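2-hydroxyhepta-2,4-diene-1,7-dioate isomerase (Corynebacterium glutamicum, PDB 4DBF) binds magnesium and probably acts as an oxaloacetate decarboxylase of the FAH family, perhaps with isomerase activity as well. Local coordinates at residues 132-137 with 169-174; 124-129 with 187-192; 31-36 with 49-54. All blocks are in the same frame, centred on the assembly; numbering follows the deposited sequence.

Interaction 1 of 3, residues 132-137 with 169-174. With MG (magnesium ion), chain C.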
# COMPACT_ATOMS: atom_id res chain seq x y z
N LYS A 132 21.52 10.02 -2.72
CA LYS A 132 21.17 10.23 -4.10
C LYS A 132 19.65 10.25 -4.33
O LYS A 132 19.16 9.51 -5.11
CB LYS A 132 21.84 9.24 -5.03
CG LYS A 132 21.84 9.75 -6.44
CD LYS A 132 22.70 8.92 -7.36
CE LYS A 132 22.38 9.20 -8.80
NZ LYS A 132 23.12 8.28 -9.67
N VAL A 133 18.97 11.15 -3.63
CA VAL A 133 17.53 11.29 -3.71
C VAL A 133 17.11 12.19 -4.84
O VAL A 133 17.36 13.36 -4.83
CB VAL A 133 16.96 11.82 -2.41
CG1 VAL A 133 15.49 12.04 -2.49
CG2 VAL A 133 17.31 10.91 -1.28
N GLU A 134 16.46 11.60 -5.83
CA GLU A 134 15.99 12.32 -7.00
C GLU A 134 14.47 12.48 -7.01
O GLU A 134 13.78 11.73 -6.43
CB GLU A 134 16.45 11.64 -8.29
CG GLU A 134 17.95 11.51 -8.39
CD GLU A 134 18.46 10.96 -9.70
OE1 GLU A 134 17.71 10.41 -10.48
OE2 GLU A 134 19.63 11.12 -9.96
N PHE A 135 14.01 13.47 -7.73
CA PHE A 135 12.62 13.69 -7.94
C PHE A 135 12.22 13.09 -9.27
O PHE A 135 13.04 12.81 -10.08
CB PHE A 135 12.35 15.17 -8.00
CG PHE A 135 13.05 15.84 -9.12
CD1 PHE A 135 12.49 15.89 -10.36
CD2 PHE A 135 14.29 16.38 -8.94
CE1 PHE A 135 13.14 16.49 -11.38
CE2 PHE A 135 14.94 16.99 -9.96
CZ PHE A 135 14.36 17.04 -11.18
N GLU A 136 10.94 12.93 -9.48
CA GLU A 136 10.44 12.54 -10.77
C GLU A 136 9.07 13.16 -10.91
O GLU A 136 8.21 12.83 -10.19
CB GLU A 136 10.28 11.04 -10.88
CG GLU A 136 11.44 10.16 -10.47
CD GLU A 136 11.24 8.71 -10.82
OE1 GLU A 136 10.17 8.20 -10.65
OE2 GLU A 136 12.18 8.08 -11.25
N GLY A 137 8.89 14.06 -11.85
CA GLY A 137 7.59 14.61 -12.10
C GLY A 137 6.74 13.71 -12.94
O GLY A 137 7.15 13.32 -13.98
N SER A 169 12.71 9.42 -5.02
CA SER A 169 13.34 8.11 -5.03
C SER A 169 14.83 8.26 -4.61
O SER A 169 15.55 9.07 -5.24
CB SER A 169 13.37 7.59 -6.50
OG SER A 169 12.13 7.90 -7.20
N SER A 170 15.25 7.50 -3.60
CA SER A 170 16.69 7.38 -3.25
C SER A 170 17.29 6.40 -4.27
O SER A 170 17.01 5.20 -4.20
CB SER A 170 16.87 6.79 -1.86
OG SER A 170 18.27 6.46 -1.62
N ARG A 171 18.08 6.89 -5.22
CA ARG A 171 18.67 5.97 -6.23
C ARG A 171 19.63 4.98 -5.61
O ARG A 171 19.76 3.85 -6.07
CB ARG A 171 19.43 6.76 -7.29
CG ARG A 171 18.59 7.77 -8.00
CD ARG A 171 17.39 7.15 -8.80
NE ARG A 171 16.74 8.16 -9.59
CZ ARG A 171 15.48 8.07 -10.05
NH1 ARG A 171 14.73 7.03 -9.77
NH2 ARG A 171 14.94 9.08 -10.71
N ASP A 172 20.32 5.40 -4.57
CA ASP A 172 21.22 4.49 -3.86
C ASP A 172 20.49 3.35 -3.19
O ASP A 172 20.98 2.17 -3.20
CB ASP A 172 22.06 5.25 -2.79
CG ASP A 172 23.14 6.16 -3.41
OD1 ASP A 172 23.41 6.04 -4.62
OD2 ASP A 172 23.66 7.07 -2.68
N LEU A 173 19.34 3.64 -2.55
CA LEU A 173 18.58 2.54 -1.93
C LEU A 173 17.94 1.64 -2.99
O LEU A 173 17.84 0.41 -2.72
CB LEU A 173 17.50 3.02 -0.95
CG LEU A 173 18.04 3.75 0.30
CD1 LEU A 173 16.88 4.34 1.06
CD2 LEU A 173 18.86 2.83 1.22
N GLN A 174 17.52 2.22 -4.12
CA GLN A 174 16.93 1.38 -5.16
C GLN A 174 17.96 0.28 -5.56
O GLN A 174 17.63 -0.92 -5.67
CB GLN A 174 16.62 2.17 -6.39
CG GLN A 174 15.36 2.94 -6.35
CD GLN A 174 15.09 3.64 -7.68
OE1 GLN A 174 15.31 4.81 -7.84
NE2 GLN A 174 14.60 2.89 -8.64
MG MG C . 8.42 7.03 -11.15
O HOH W 1 9.33 5.18 -11.19
O HOH W 2 6.54 6.01 -11.48
O HOH W 3 9.00 7.24 -13.09
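Arg171 spans two glutamates of segment 132-137 with one guanidinium group, and the second of them, Glu136, also binds magnesium. Arg171 NE makes a short bond to Glu134 OE1 at 2.6 Å, meeting that oxygen from above the carboxylate, whose plane stands 86° from the guanidinium; NH2 adds a weak bond to the same atom. Glu136 OE2 receives both Arg171 NH1, at 3.1 Å, and Arg171 NH2, at 3.0 Å, each with the oxygen in the guanidinium plane. Gln174 OE1 takes a further NH1 hydrogen, fixing the rotation of the group. A bend at chi2 (-62°) folds the Arg171 chain back against the strand to reach this place. The other oxygen, Glu136 OE1, lies 2.2 Å from the magnesium. Arg171 is thus a second-shell residue that can hold Glu136 OE2 while OE1 binds the metal. Alongside this network the backbones pair antiparallel: Glu134 N to Ser169 O (2.8 Å) and Ser169 N to Glu134 O (2.9 Å), while Arg171 N reaches Lys132 O. Ser170 OG, bonded also to Thr131 O, accepts from Leu173 N and N-caps the helix. Glu136, with Glu138 and Asp167 of the paired strands 133-143 and 159-170, forms the three-carboxylate magnesium site of this FAH-family protein.

Interaction 2 of 3, residues 124-129 with 187-192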
# COMPACT_ATOMS: atom_id res chain seq x y z
N ILE A 124 9.97 17.67 1.84
CA ILE A 124 10.43 16.34 1.57
C ILE A 124 11.57 16.08 2.56
O ILE A 124 12.59 16.67 2.49
CB ILE A 124 10.98 16.24 0.14
CG1 ILE A 124 9.88 16.45 -0.88
CG2 ILE A 124 11.66 14.92 -0.06
CD1 ILE A 124 10.37 16.78 -2.25
N ARG A 125 11.37 15.19 3.49
CA ARG A 125 12.34 14.99 4.56
C ARG A 125 13.21 13.77 4.33
O ARG A 125 12.81 12.67 4.52
CB ARG A 125 11.66 14.93 5.91
CG ARG A 125 10.68 16.05 6.12
CD ARG A 125 9.90 15.90 7.39
NE ARG A 125 10.69 16.37 8.48
CZ ARG A 125 11.27 15.61 9.38
NH1 ARG A 125 11.13 14.32 9.37
NH2 ARG A 125 11.98 16.16 10.32
N ILE A 126 14.44 14.01 3.97
CA ILE A 126 15.35 12.96 3.64
C ILE A 126 16.11 12.40 4.82
O ILE A 126 16.89 13.07 5.39
CB ILE A 126 16.37 13.46 2.62
CG1 ILE A 126 15.68 13.98 1.39
CG2 ILE A 126 17.34 12.36 2.26
CD1 ILE A 126 16.53 14.88 0.57
N PRO A 127 15.90 11.16 5.17
CA PRO A 127 16.72 10.56 6.23
C PRO A 127 18.16 10.33 5.82
O PRO A 127 18.50 10.31 4.68
CB PRO A 127 16.04 9.25 6.54
CG PRO A 127 15.04 9.06 5.49
CD PRO A 127 15.01 10.19 4.57
N SER A 128 19.02 10.19 6.81
CA SER A 128 20.45 10.17 6.56
C SER A 128 20.91 9.00 5.73
O SER A 128 21.82 9.12 5.02
CB SER A 128 21.21 10.19 7.86
OG SER A 128 20.92 9.06 8.61
N PHE A 129 20.24 7.88 5.85
CA PHE A 129 20.60 6.69 5.13
C PHE A 129 20.09 6.67 3.72
O PHE A 129 20.32 5.72 3.01
CB PHE A 129 20.10 5.46 5.85
CG PHE A 129 18.65 5.44 6.07
CD1 PHE A 129 17.80 4.86 5.16
CD2 PHE A 129 18.11 6.03 7.17
CE1 PHE A 129 16.45 4.85 5.36
CE2 PHE A 129 16.76 6.03 7.38
CZ PHE A 129 15.93 5.45 6.47
N ASP A 187 8.49 8.21 4.32
CA ASP A 187 7.56 9.28 4.60
C ASP A 187 7.96 10.57 3.82
O ASP A 187 9.09 10.92 3.80
CB ASP A 187 7.52 9.62 6.10
CG ASP A 187 6.84 8.57 6.95
OD1 ASP A 187 6.39 7.57 6.50
OD2 ASP A 187 6.81 8.79 8.15
N THR A 188 6.99 11.23 3.24
CA THR A 188 7.11 12.46 2.45
C THR A 188 7.67 12.29 1.00
O THR A 188 7.75 13.27 0.26
CB THR A 188 7.86 13.68 3.12
OG1 THR A 188 9.27 13.42 3.08
CG2 THR A 188 7.33 13.97 4.59
N PHE A 189 7.98 11.03 0.62
CA PHE A 189 8.56 10.82 -0.70
C PHE A 189 7.48 10.75 -1.80
O PHE A 189 7.79 10.42 -2.94
CB PHE A 189 9.38 9.52 -0.69
CG PHE A 189 10.76 9.73 -0.24
CD1 PHE A 189 11.04 10.79 0.64
CD2 PHE A 189 11.81 8.95 -0.77
CE1 PHE A 189 12.37 11.03 1.04
CE2 PHE A 189 13.13 9.16 -0.37
CZ PHE A 189 13.43 10.19 0.57
N GLY A 190 6.22 11.09 -1.47
CA GLY A 190 5.19 11.22 -2.52
C GLY A 190 4.40 12.54 -2.45
O GLY A 190 3.16 12.50 -2.33
N PRO A 191 5.04 13.68 -2.61
CA PRO A 191 4.15 14.85 -2.82
C PRO A 191 3.11 14.74 -3.96
O PRO A 191 3.42 14.20 -5.04
CB PRO A 191 5.09 15.99 -3.12
CG PRO A 191 6.47 15.49 -2.59
CD PRO A 191 6.46 14.01 -2.82
N ILE A 192 1.89 15.17 -3.69
CA ILE A 192 0.81 15.19 -4.65
C ILE A 192 0.01 16.50 -4.62
O ILE A 192 -0.22 17.01 -3.57
CB ILE A 192 -0.15 14.03 -4.44
CG1 ILE A 192 0.57 12.71 -4.51
CG2 ILE A 192 -1.21 14.01 -5.48
CD1 ILE A 192 -0.25 11.56 -4.03
O HOH W 4 10.92 11.18 5.90
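Phe189 meets segment 124-129 through the CE1 and CZ atoms of its ring. At the ring edge, near its plane, Ile126 CA lies 4.4 Å from Phe189 CE1. Ile124 CG2, Arg125 O and Pro127 CD approach obliquely; Ile124 CG2 lies 4.1 Å from Phe189 CE1. The puckered Pro191 ring touches Ile124 at about a right angle, Pro191 CG standing 3.9 Å from Ile124 CG1. Val133 and Val168 also pack on Phe189, so the apolar part of the contact continues into the neighbouring strands. The polar part centres on Thr188. Thr188 OG1, held between the backbone N and the carbonyl carbon (chi1 76°), accepts from Arg125 N at 2.8 Å with an N-H...O angle of 164°, and donates to Asp187 O at 2.6 Å. A water gives one hydrogen to Arg125 O and the other to Asp187 O, at 2.8 Å each. The Asp187 carboxylate turns elsewhere, to Thr247 and Lys148 of the second subunit. The chemistry implies a directed chain: the donor role of Arg125 N and the acceptor role of Asp187 O fix the threonine proton, and no direct backbone-to-backbone bond joins the two segments.

Interaction 3 of 3, residues 31-36 with 49-54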
# COMPACT_ATOMS: atom_id res chain seq x y z
N GLY A 31 -10.47 24.04 10.33
CA GLY A 31 -10.19 22.64 10.12
C GLY A 31 -9.97 22.33 8.65
O GLY A 31 -9.71 23.20 7.89
N MET A 32 -10.11 21.08 8.28
CA MET A 32 -9.89 20.61 6.92
C MET A 32 -11.14 20.24 6.21
O MET A 32 -12.02 19.73 6.79
CB MET A 32 -9.07 19.35 6.94
CG MET A 32 -7.66 19.52 7.35
SD MET A 32 -6.84 17.93 7.44
CE MET A 32 -5.21 18.55 7.67
N CYS A 33 -11.14 20.42 4.92
CA CYS A 33 -12.24 20.00 4.11
C CYS A 33 -11.82 19.77 2.67
O CYS A 33 -10.76 20.14 2.28
CB CYS A 33 -13.36 21.04 4.14
SG CYS A 33 -12.89 22.64 3.52
N PHE A 34 -12.68 19.11 1.94
CA PHE A 34 -12.69 19.10 0.50
C PHE A 34 -13.28 20.39 -0.04
O PHE A 34 -14.13 20.98 0.55
CB PHE A 34 -13.45 17.91 -0.05
CG PHE A 34 -12.70 16.63 0.06
CD1 PHE A 34 -11.68 16.36 -0.80
CD2 PHE A 34 -12.98 15.73 1.05
CE1 PHE A 34 -10.99 15.19 -0.71
CE2 PHE A 34 -12.29 14.55 1.15
CZ PHE A 34 -11.29 14.29 0.27
N CYS A 35 -12.80 20.80 -1.18
CA CYS A 35 -13.23 22.00 -1.81
C CYS A 35 -13.07 21.99 -3.32
O CYS A 35 -12.38 21.20 -3.89
CB CYS A 35 -12.44 23.15 -1.29
SG CYS A 35 -10.74 23.15 -1.83
N SER A 36 -13.70 22.95 -3.93
CA SER A 36 -13.59 23.16 -5.31
C SER A 36 -12.80 24.41 -5.44
O SER A 36 -12.95 25.29 -4.65
CB SER A 36 -14.99 23.32 -5.87
OG SER A 36 -14.97 23.96 -7.08
N ALA A 49 -11.49 29.03 -2.89
CA ALA A 49 -11.86 27.71 -2.44
C ALA A 49 -13.28 27.67 -1.89
O ALA A 49 -13.64 28.44 -1.06
CB ALA A 49 -10.88 27.20 -1.42
N ARG A 50 -14.05 26.73 -2.37
CA ARG A 50 -15.41 26.58 -1.99
C ARG A 50 -15.60 25.23 -1.35
O ARG A 50 -15.47 24.24 -1.99
CB ARG A 50 -16.31 26.66 -3.22
CG ARG A 50 -16.36 27.98 -3.92
CD ARG A 50 -17.81 28.40 -4.13
NE ARG A 50 -18.19 28.32 -5.49
CZ ARG A 50 -19.43 28.21 -5.95
NH1 ARG A 50 -20.47 28.16 -5.17
NH2 ARG A 50 -19.60 28.16 -7.23
N GLU A 51 -15.93 25.21 -0.08
CA GLU A 51 -16.11 23.99 0.62
C GLU A 51 -17.21 23.15 0.02
O GLU A 51 -18.24 23.65 -0.31
CB GLU A 51 -16.37 24.24 2.08
CG GLU A 51 -16.72 22.99 2.82
CD GLU A 51 -17.07 23.23 4.25
OE1 GLU A 51 -17.88 24.10 4.52
OE2 GLU A 51 -16.53 22.55 5.10
N ILE A 52 -16.96 21.88 -0.14
CA ILE A 52 -17.99 20.99 -0.55
C ILE A 52 -18.43 20.07 0.56
O ILE A 52 -17.71 19.77 1.45
CB ILE A 52 -17.64 20.15 -1.79
CG1 ILE A 52 -16.42 19.33 -1.56
CG2 ILE A 52 -17.41 20.99 -3.02
CD1 ILE A 52 -16.22 18.36 -2.67
N GLU A 53 -19.66 19.63 0.44
CA GLU A 53 -20.23 18.68 1.34
C GLU A 53 -19.56 17.33 1.09
O GLU A 53 -19.64 16.81 0.04
CB GLU A 53 -21.72 18.60 1.05
CG GLU A 53 -22.61 18.54 2.26
CD GLU A 53 -24.07 18.79 1.91
OE1 GLU A 53 -24.65 18.03 1.13
OE2 GLU A 53 -24.62 19.77 2.44
N GLY A 54 -18.90 16.78 2.07
CA GLY A 54 -18.34 15.45 1.90
C GLY A 54 -17.18 15.33 0.94
O GLY A 54 -16.38 16.19 0.91
O HOH W 5 -15.59 18.53 2.42
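Ser36 and Arg50 form the tight end of this contact, a hydrogen-bonded antiparallel pair: Ser36 N lies 2.9 Å from Arg50 O, and Arg50 N is equally far from Ser36 O, with N-H...O angles of 162° and 163°. Next to it, Cys35 and Glu51 are a non-hydrogen-bonded pair whose CA atoms stand 4.3 Å apart, and Cys35 CA makes a strongly bent CA-H...O contact with Arg50 O. A third backbone bond follows, Ile52 N to Phe34 O at 3.0 Å, with the donor above the carbonyl plane. Side chains fill in around this core. Ile52 CG1, turned between its backbone N and carbonyl carbon, sits 3.6 Å from Phe34 CB, and Cys35 SG faces the methyl of Ala49. On the face shared by Cys35 and Glu51, the extended Glu51 chain passes Cys33, Glu51 OE2 being 3.6 Å from Cys33 CB; its carboxylate is held by Arg65 and Thr63.

Towards Gly54 the strands diverge and direct bonding gives way to water. Phe34 N donates to a water at 3.0 Å that also lies close to Ile52 O and Gly54 O, joining Phe34 N to the chain at Ile52 and Gly54. The Phe34 ring extends beyond the pairing, Phe34 CD2 lying obliquely 3.4 Å from Gly54 O, and packs on Thr55 and Pro56. Gly54 is exposed and Phe34 partly exposed, whereas Cys35, Ser36, Ala49, Glu51 and Ile52 are buried. Arg50 is the exception at the tight end: its guanidinium leads outwards, to Glu38 and, by a cation-pi contact, to Phe62. The three bonds and two-pair register establish antiparallel pairing, and the 121° between the strand directions a strong twist, in a beta hairpin of the N-terminal region flanked by strands 22-28 and 65-68.

How the interactions relate
Starting from the N terminus, interaction 3 comes first and closes a short loop, with 12 residues between segments 31-36 and 49-54, complete before the others open. Further along the chain, segment 124-129 opens interaction 2 and segment 132-137 opens interaction 1; the latter closes at 169-174, before 187-192 returns, so interaction 1 nests inside interaction 2 and no loops cross. Their centres are 10 Å apart, and they touch, Val133 CG2 lying 3.8 Å from Ile126 CG2. Interaction 1 pairs strands 133-143 and 159-170; interaction 2 sets strand 124-126, outermost within this chain in its sheet, against the loop leading into strand 190-197 and its start at Pro191. Interaction 3 lies about 34 Å from interaction 1, centre to centre.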